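Long-range contact in vibralactone Cyclase (Boreostereum vibrans, PDB 6KD0), which catalyses, as an alpha/beta hydrolase-fold enzyme, the cyclization that forms the fused bicyclic beta-lactone of vibralactone: residues P59-I71 and M78-D90. Numbering follows the deposited sequence.
Sequences PSEDRYRLEDYYI and MHVRTYIPTSSPD
R81 reaches across to D68 and takes its carboxylate side-on. CB of R81 lies 3.4 Å from OD1 of D68, and CG and CD continue past the same oxygen. A turn about CG-CD (chi3 -78°) then brings NE of R81 to OD1 of D68 (2.9 Å) on the syn side and NH2 of R81 to the syn lone pair of OD2 of D68 (3.0 Å), a salt bridge with one nitrogen on each oxygen. NH1 turns off to D115 of helix 115-125, while CD1 of L66 lies 3.6 Å above the R81 guanidinium plane, offset toward its rim. OD1 of D68 also accepts a hydrogen bond from NE2 of H79 at 2.6 Å, which arrives from above the carboxylate plane; ND1 of that imidazole bonds D133. The arginine and the imidazole share OD1, which would favour an ionised D68; with a carboxylate at each ring nitrogen, H79 is probably protonated. These residues lie on one face of the antiparallel hairpin 64-73/76-85, whose first strand forms an edge of the central sheet of the alpha/beta hydrolase fold. On the other face, CD1 of I71 packs 3.7 Å from CE of M78, and CD1 of I84 lies over one face of the R65 guanidinium, toward its rim. Beyond the strand end, OG1 of T86 donates to O of D62 at 2.8 Å.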
ATOM      1  N   PRO A  59       9.977 -11.557  15.705  1.00 28.26           N
ATOM      2  CA  PRO A  59      10.004 -12.947  16.161  1.00 27.56           C
ATOM      3  C   PRO A  59      11.434 -13.439  16.312  1.00 30.30           C
ATOM      4  O   PRO A  59      12.376 -12.928  15.695  1.00 27.00           O
ATOM      5  CB  PRO A  59       9.270 -13.724  15.058  1.00 26.08           C
ATOM      6  CG  PRO A  59       9.129 -12.798  13.889  1.00 24.80           C
ATOM      7  CD  PRO A  59       9.469 -11.405  14.327  1.00 24.56           C
ATOM      8  N   SER A  60      11.579 -14.465  17.153  1.00 27.16           N
ATOM      9  CA  SER A  60      12.826 -15.217  17.239  1.00 31.39           C
ATOM     10  C   SER A  60      13.282 -15.622  15.850  1.00 28.42           C
ATOM     11  O   SER A  60      12.462 -15.880  14.966  1.00 29.24           O
ATOM     12  CB  SER A  60      12.631 -16.469  18.099  1.00 32.74           C
ATOM     13  OG  SER A  60      11.900 -16.180  19.264  1.00 44.10           O
ATOM     14  N   GLU A  61      14.597 -15.672  15.661  1.00 26.46           N
ATOM     15  CA  GLU A  61      15.147 -15.947  14.340  1.00 33.59           C
ATOM     16  C   GLU A  61      14.843 -17.359  13.872  1.00 31.55           C
ATOM     17  O   GLU A  61      14.907 -17.624  12.670  1.00 33.00           O
ATOM     18  CB  GLU A  61      16.658 -15.699  14.336  1.00 36.15           C
ATOM     19  CG  GLU A  61      17.028 -14.229  14.524  1.00 43.25           C
ATOM     20  CD  GLU A  61      18.532 -13.990  14.567  1.00 56.37           C
ATOM     21  OE1 GLU A  61      19.293 -14.976  14.735  1.00 52.95           O
ATOM     22  OE2 GLU A  61      18.942 -12.810  14.446  1.00 50.86           O
ATOM     23  N   ASP A  62      14.501 -18.269  14.786  1.00 34.25           N
ATOM     24  CA  ASP A  62      14.122 -19.616  14.380  1.00 36.70           C
ATOM     25  C   ASP A  62      12.744 -19.671  13.733  1.00 32.07           C
ATOM     26  O   ASP A  62      12.402 -20.690  13.121  1.00 30.58           O
ATOM     27  CB  ASP A  62      14.132 -20.549  15.587  1.00 32.97           C
ATOM     28  CG  ASP A  62      13.268 -20.032  16.712  1.00 34.43           C
ATOM     29  OD1 ASP A  62      13.690 -19.054  17.360  1.00 35.14           O
ATOM     30  OD2 ASP A  62      12.163 -20.569  16.928  1.00 39.00           O
ATOM     31  N   ARG A  63      11.938 -18.621  13.864  1.00 27.19           N
ATOM     32  CA  ARG A  63      10.532 -18.688  13.490  1.00 28.10           C
ATOM     33  C   ARG A  63      10.263 -18.198  12.072  1.00 27.29           C
ATOM     34  O   ARG A  63       9.124 -18.299  11.598  1.00 26.59           O
ATOM     35  CB  ARG A  63       9.699 -17.887  14.492  1.00 30.45           C
ATOM     36  CG  ARG A  63       9.687 -18.501  15.903  1.00 33.22           C
ATOM     37  CD  ARG A  63       8.705 -17.788  16.813  1.00 30.97           C
ATOM     38  NE  ARG A  63       7.318 -18.086  16.469  1.00 34.81           N
ATOM     39  CZ  ARG A  63       6.635 -19.130  16.926  1.00 29.23           C
ATOM     40  NH1 ARG A  63       7.210 -19.991  17.752  1.00 32.99           N
ATOM     41  NH2 ARG A  63       5.382 -19.315  16.548  1.00 30.25           N
ATOM     42  N   TYR A  64      11.270 -17.675  11.386  1.00 26.33           N
ATOM     43  CA  TYR A  64      11.088 -17.256  10.004  1.00 25.77           C
ATOM     44  C   TYR A  64      12.446 -17.245   9.326  1.00 24.98           C
ATOM     45  O   TYR A  64      13.485 -17.172   9.979  1.00 26.16           O
ATOM     46  CB  TYR A  64      10.439 -15.870   9.919  1.00 23.59           C
ATOM     47  CG  TYR A  64      11.379 -14.778  10.367  1.00 24.94           C
ATOM     48  CD1 TYR A  64      11.514 -14.474  11.715  1.00 26.73           C
ATOM     49  CD2 TYR A  64      12.161 -14.074   9.452  1.00 24.72           C
ATOM     50  CE1 TYR A  64      12.387 -13.488  12.136  1.00 27.07           C
ATOM     51  CE2 TYR A  64      13.040 -13.088   9.865  1.00 22.94           C
ATOM     52  CZ  TYR A  64      13.141 -12.797  11.204  1.00 25.91           C
ATOM     53  OH  TYR A  64      14.014 -11.822  11.639  1.00 25.84           O
ATOM     54  N   ARG A  65      12.426 -17.283   8.000  1.00 23.08           N
ATOM     55  CA  ARG A  65      13.644 -17.078   7.235  1.00 28.86           C
ATOM     56  C   ARG A  65      13.327 -16.154   6.074  1.00 27.33           C
ATOM     57  O   ARG A  65      12.168 -15.985   5.677  1.00 25.61           O
ATOM     58  CB  ARG A  65      14.252 -18.396   6.722  1.00 30.74           C
ATOM     59  CG  ARG A  65      13.343 -19.168   5.787  1.00 27.72           C
ATOM     60  CD  ARG A  65      13.907 -20.545   5.455  1.00 34.22           C
ATOM     61  NE  ARG A  65      13.047 -21.243   4.503  1.00 36.32           N
ATOM     62  CZ  ARG A  65      13.195 -21.172   3.184  1.00 36.97           C
ATOM     63  NH1 ARG A  65      14.179 -20.437   2.677  1.00 33.72           N
ATOM     64  NH2 ARG A  65      12.365 -21.830   2.378  1.00 30.82           N
ATOM     65  N   LEU A  66      14.381 -15.532   5.560  1.00 29.62           N
ATOM     66  CA  LEU A  66      14.301 -14.605   4.442  1.00 24.59           C
ATOM     67  C   LEU A  66      14.950 -15.242   3.230  1.00 27.54           C
ATOM     68  O   LEU A  66      15.976 -15.909   3.358  1.00 29.84           O
ATOM     69  CB  LEU A  66      15.031 -13.296   4.749  1.00 23.58           C
ATOM     70  CG  LEU A  66      14.649 -12.634   6.058  1.00 24.85           C
ATOM     71  CD1 LEU A  66      15.511 -11.403   6.293  1.00 26.27           C
ATOM     72  CD2 LEU A  66      13.178 -12.286   6.046  1.00 28.44           C
ATOM     73  N   GLU A  67      14.382 -14.998   2.050  1.00 24.75           N
ATOM     74  CA  GLU A  67      15.001 -15.425   0.804  1.00 26.08           C
ATOM     75  C   GLU A  67      14.940 -14.277  -0.193  1.00 26.38           C
ATOM     76  O   GLU A  67      13.861 -13.744  -0.461  1.00 30.55           O
ATOM     77  CB  GLU A  67      14.310 -16.675   0.252  1.00 32.90           C
ATOM     78  CG  GLU A  67      14.980 -17.248  -0.974  1.00 40.34           C
ATOM     79  CD  GLU A  67      15.872 -18.439  -0.662  1.00 51.70           C
ATOM     80  OE1 GLU A  67      15.343 -19.525  -0.325  1.00 46.83           O
ATOM     81  OE2 GLU A  67      17.108 -18.289  -0.765  1.00 59.97           O
ATOM     82  N   ASP A  68      16.087 -13.882  -0.725  1.00 30.33           N
ATOM     83  CA  ASP A  68      16.143 -12.802  -1.699  1.00 26.47           C
ATOM     84  C   ASP A  68      16.299 -13.372  -3.095  1.00 32.73           C
ATOM     85  O   ASP A  68      17.029 -14.343  -3.308  1.00 30.81           O
ATOM     86  CB  ASP A  68      17.290 -11.843  -1.395  1.00 27.62           C
ATOM     87  CG  ASP A  68      17.015 -10.983  -0.179  1.00 26.07           C
ATOM     88  OD1 ASP A  68      16.071 -10.170  -0.219  1.00 26.99           O
ATOM     89  OD2 ASP A  68      17.725 -11.149   0.836  1.00 28.03           O
ATOM     90  N   TYR A  69      15.610 -12.752  -4.045  1.00 22.26           N
ATOM     91  CA  TYR A  69      15.617 -13.152  -5.434  1.00 27.14           C
ATOM     92  C   TYR A  69      15.900 -11.936  -6.299  1.00 27.42           C
ATOM     93  O   TYR A  69      15.706 -10.786  -5.889  1.00 27.24           O
ATOM     94  CB  TYR A  69      14.279 -13.764  -5.849  1.00 24.56           C
ATOM     95  CG  TYR A  69      13.934 -15.056  -5.167  1.00 28.13           C
ATOM     96  CD1 TYR A  69      13.263 -15.056  -3.959  1.00 25.88           C
ATOM     97  CD2 TYR A  69      14.270 -16.272  -5.737  1.00 28.56           C
ATOM     98  CE1 TYR A  69      12.916 -16.236  -3.335  1.00 28.44           C
ATOM     99  CE2 TYR A  69      13.943 -17.470  -5.119  1.00 27.90           C
ATOM    100  CZ  TYR A  69      13.269 -17.443  -3.912  1.00 34.79           C
ATOM    101  OH  TYR A  69      12.923 -18.605  -3.274  1.00 28.53           O
ATOM    102  N   TYR A  70      16.292 -12.224  -7.532  1.00 25.48           N
ATOM    103  CA  TYR A  70      16.542 -11.230  -8.564  1.00 27.22           C
ATOM    104  C   TYR A  70      15.803 -11.722  -9.802  1.00 27.49           C
ATOM    105  O   TYR A  70      16.201 -12.735 -10.382  1.00 25.95           O
ATOM    106  CB  TYR A  70      18.042 -11.129  -8.804  1.00 28.72           C
ATOM    107  CG  TYR A  70      18.554  -9.802  -9.253  1.00 39.62           C
ATOM    108  CD1 TYR A  70      18.222  -8.636  -8.576  1.00 41.45           C
ATOM    109  CD2 TYR A  70      19.430  -9.720 -10.332  1.00 44.90           C
ATOM    110  CE1 TYR A  70      18.716  -7.411  -8.992  1.00 51.61           C
ATOM    111  CE2 TYR A  70      19.940  -8.512 -10.751  1.00 46.37           C
ATOM    112  CZ  TYR A  70      19.576  -7.358 -10.086  1.00 52.26           C
ATOM    113  OH  TYR A  70      20.077  -6.152 -10.513  1.00 53.01           O
ATOM    114  N   ILE A  71      14.703 -11.064 -10.177  1.00 24.12           N
ATOM    115  CA  ILE A  71      13.818 -11.601 -11.219  1.00 23.84           C
ATOM    116  C   ILE A  71      13.817 -10.706 -12.457  1.00 28.55           C
ATOM    117  O   ILE A  71      14.035  -9.497 -12.338  1.00 23.28           O
ATOM    118  CB  ILE A  71      12.388 -11.818 -10.688  1.00 25.90           C
ATOM    119  CG1 ILE A  71      11.663 -10.486 -10.465  1.00 20.34           C
ATOM    120  CG2 ILE A  71      12.408 -12.650  -9.408  1.00 24.87           C
ATOM    121  CD1 ILE A  71      10.178 -10.647 -10.210  1.00 19.77           C
ATOM    122  N   MET A  78      14.832  -7.158 -11.043  1.00 23.17           N
ATOM    123  CA  MET A  78      14.199  -6.533  -9.893  1.00 25.89           C
ATOM    124  C   MET A  78      14.468  -7.400  -8.674  1.00 25.40           C
ATOM    125  O   MET A  78      14.329  -8.624  -8.746  1.00 22.12           O
ATOM    126  CB  MET A  78      12.676  -6.376 -10.102  1.00 21.29           C
ATOM    127  CG  MET A  78      11.953  -5.898  -8.866  1.00 22.06           C
ATOM    128  SD  MET A  78      10.209  -5.454  -9.098  1.00 21.64           S
ATOM    129  CE  MET A  78       9.511  -7.059  -9.510  1.00 20.65           C
ATOM    130  N   HIS A  79      14.876  -6.773  -7.575  1.00 21.92           N
ATOM    131  CA  HIS A  79      15.033  -7.481  -6.311  1.00 20.33           C
ATOM    132  C   HIS A  79      13.676  -7.782  -5.681  1.00 23.77           C
ATOM    133  O   HIS A  79      12.790  -6.918  -5.635  1.00 22.13           O
ATOM    134  CB  HIS A  79      15.887  -6.653  -5.350  1.00 25.61           C
ATOM    135  CG  HIS A  79      15.888  -7.177  -3.946  1.00 25.48           C
ATOM    136  ND1 HIS A  79      15.573  -6.392  -2.859  1.00 22.98           N
ATOM    137  CD2 HIS A  79      16.151  -8.412  -3.457  1.00 23.79           C
ATOM    138  CE1 HIS A  79      15.661  -7.118  -1.756  1.00 25.64           C
ATOM    139  NE2 HIS A  79      15.999  -8.351  -2.093  1.00 24.37           N
ATOM    140  N   VAL A  80      13.528  -9.006  -5.183  1.00 20.35           N
ATOM    141  CA  VAL A  80      12.330  -9.482  -4.513  1.00 20.09           C
ATOM    142  C   VAL A  80      12.775 -10.119  -3.204  1.00 24.00           C
ATOM    143  O   VAL A  80      13.746 -10.878  -3.184  1.00 22.58           O
ATOM    144  CB  VAL A  80      11.588 -10.520  -5.390  1.00 20.59           C
ATOM    145  CG1 VAL A  80      10.485 -11.175  -4.614  1.00 25.78           C
ATOM    146  CG2 VAL A  80      11.056  -9.876  -6.668  1.00 21.45           C
ATOM    147  N   ARG A  81      12.093  -9.815  -2.108  1.00 19.65           N
ATOM    148  CA  ARG A  81      12.368 -10.494  -0.851  1.00 19.90           C
ATOM    149  C   ARG A  81      11.134 -11.263  -0.406  1.00 20.07           C
ATOM    150  O   ARG A  81      10.012 -10.743  -0.461  1.00 17.70           O
ATOM    151  CB  ARG A  81      12.802  -9.507   0.231  1.00 20.95           C
ATOM    152  CG  ARG A  81      12.859 -10.121   1.636  1.00 18.91           C
ATOM    153  CD  ARG A  81      13.648  -9.225   2.601  1.00 22.89           C
ATOM    154  NE  ARG A  81      15.084  -9.357   2.396  1.00 22.59           N
ATOM    155  CZ  ARG A  81      16.013  -8.939   3.248  1.00 24.21           C
ATOM    156  NH1 ARG A  81      15.670  -8.347   4.383  1.00 20.15           N
ATOM    157  NH2 ARG A  81      17.292  -9.120   2.956  1.00 22.66           N
ATOM    158  N   THR A  82      11.347 -12.496   0.062  1.00 18.88           N
ATOM    159  CA  THR A  82      10.289 -13.344   0.581  1.00 19.06           C
ATOM    160  C   THR A  82      10.556 -13.625   2.054  1.00 20.59           C
ATOM    161  O   THR A  82      11.713 -13.766   2.483  1.00 22.23           O
ATOM    162  CB  THR A  82      10.164 -14.663  -0.210  1.00 21.94           C
ATOM    163  OG1 THR A  82      11.356 -15.447  -0.048  1.00 24.60           O
ATOM    164  CG2 THR A  82       9.956 -14.381  -1.691  1.00 22.67           C
ATOM    165  N   TYR A  83       9.464 -13.702   2.806  1.00 20.11           N
ATOM    166  CA  TYR A  83       9.422 -13.821   4.255  1.00 18.99           C
ATOM    167  C   TYR A  83       8.636 -15.094   4.527  1.00 25.07           C
ATOM    168  O   TYR A  83       7.429 -15.144   4.254  1.00 25.52           O
ATOM    169  CB  TYR A  83       8.734 -12.606   4.900  1.00 21.69           C
ATOM    170  CG  TYR A  83       9.352 -11.264   4.560  1.00 23.66           C
ATOM    171  CD1 TYR A  83       9.132 -10.672   3.312  1.00 22.55           C
ATOM    172  CD2 TYR A  83      10.144 -10.582   5.478  1.00 19.36           C
ATOM    173  CE1 TYR A  83       9.704  -9.459   2.990  1.00 19.63           C
ATOM    174  CE2 TYR A  83      10.720  -9.356   5.163  1.00 22.74           C
ATOM    175  CZ  TYR A  83      10.491  -8.803   3.913  1.00 21.37           C
ATOM    176  OH  TYR A  83      11.067  -7.592   3.582  1.00 20.81           O
ATOM    177  N   ILE A  84       9.311 -16.116   5.046  1.00 23.27           N
ATOM    178  CA  ILE A  84       8.812 -17.483   5.058  1.00 23.35           C
ATOM    179  C   ILE A  84       8.737 -17.939   6.508  1.00 26.94           C
ATOM    180  O   ILE A  84       9.757 -17.927   7.198  1.00 24.64           O
ATOM    181  CB  ILE A  84       9.728 -18.412   4.246  1.00 24.69           C
ATOM    182  CG1 ILE A  84       9.922 -17.838   2.838  1.00 25.60           C
ATOM    183  CG2 ILE A  84       9.192 -19.850   4.272  1.00 27.00           C
ATOM    184  CD1 ILE A  84      11.191 -18.280   2.141  1.00 30.84           C
ATOM    185  N   PRO A  85       7.559 -18.325   7.019  1.00 22.71           N
ATOM    186  CA  PRO A  85       7.479 -18.844   8.391  1.00 28.66           C
ATOM    187  C   PRO A  85       8.151 -20.198   8.500  1.00 25.15           C
ATOM    188  O   PRO A  85       8.037 -21.042   7.607  1.00 26.58           O
ATOM    189  CB  PRO A  85       5.973 -18.964   8.657  1.00 25.35           C
ATOM    190  CG  PRO A  85       5.304 -18.894   7.339  1.00 26.87           C
ATOM    191  CD  PRO A  85       6.253 -18.283   6.341  1.00 23.43           C
ATOM    192  N   THR A  86       8.850 -20.403   9.621  1.00 24.78           N
ATOM    193  CA  THR A  86       9.588 -21.639   9.844  1.00 27.03           C
ATOM    194  C   THR A  86       9.428 -22.127  11.273  1.00 29.42           C
ATOM    195  O   THR A  86      10.353 -22.725  11.823  1.00 29.37           O
ATOM    196  CB  THR A  86      11.083 -21.485   9.547  1.00 26.63           C
ATOM    197  OG1 THR A  86      11.664 -20.540  10.455  1.00 28.58           O
ATOM    198  CG2 THR A  86      11.332 -21.049   8.127  1.00 28.79           C
ATOM    199  N   SER A  87       8.279 -21.856  11.903  1.00 24.87           N
ATOM    200  CA  SER A  87       8.041 -22.353  13.256  1.00 30.51           C
ATOM    201  C   SER A  87       7.353 -23.713  13.285  1.00 33.83           C
ATOM    202  O   SER A  87       7.430 -24.410  14.306  1.00 33.56           O
ATOM    203  CB  SER A  87       7.226 -21.345  14.068  1.00 25.68           C
ATOM    204  OG  SER A  87       5.993 -21.028  13.445  1.00 33.29           O
ATOM    205  N   SER A  88       6.672 -24.103  12.210  1.00 30.65           N
ATOM    206  CA  SER A  88       6.097 -25.440  12.152  1.00 31.50           C
ATOM    207  C   SER A  88       7.198 -26.500  12.199  1.00 31.88           C
ATOM    208  O   SER A  88       8.256 -26.322  11.588  1.00 26.01           O
ATOM    209  CB  SER A  88       5.275 -25.615  10.879  1.00 31.32           C
ATOM    210  OG  SER A  88       4.857 -26.961  10.736  1.00 28.97           O
ATOM    211  N   PRO A  89       6.993 -27.612  12.919  1.00 32.53           N
ATOM    212  CA  PRO A  89       7.928 -28.750  12.791  1.00 32.12           C
ATOM    213  C   PRO A  89       7.966 -29.352  11.393  1.00 32.30           C
ATOM    214  O   PRO A  89       8.835 -30.192  11.132  1.00 32.10           O
ATOM    215  CB  PRO A  89       7.399 -29.768  13.812  1.00 31.48           C
ATOM    216  CG  PRO A  89       6.634 -28.963  14.801  1.00 32.36           C
ATOM    217  CD  PRO A  89       6.059 -27.785  14.048  1.00 27.55           C
ATOM    218  N   ASP A  90       7.063 -28.941  10.497  1.00 26.06           N
ATOM    219  CA  ASP A  90       6.913 -29.507   9.153  1.00 28.92           C
ATOM    220  C   ASP A  90       7.567 -28.548   8.163  1.00 30.86           C
ATOM    221  O   ASP A  90       6.952 -27.587   7.698  1.00 27.66           O
ATOM    222  CB  ASP A  90       5.440 -29.737   8.832  1.00 28.15           C
ATOM    223  CG  ASP A  90       5.206 -30.259   7.424  1.00 28.21           C
ATOM    224  OD1 ASP A  90       6.185 -30.521   6.689  1.00 33.40           O
ATOM    225  OD2 ASP A  90       4.025 -30.397   7.045  1.00 31.29           O
TER
HETATM  226  O   HOH W   1       6.746 -18.577  12.423  1.00 24.27           O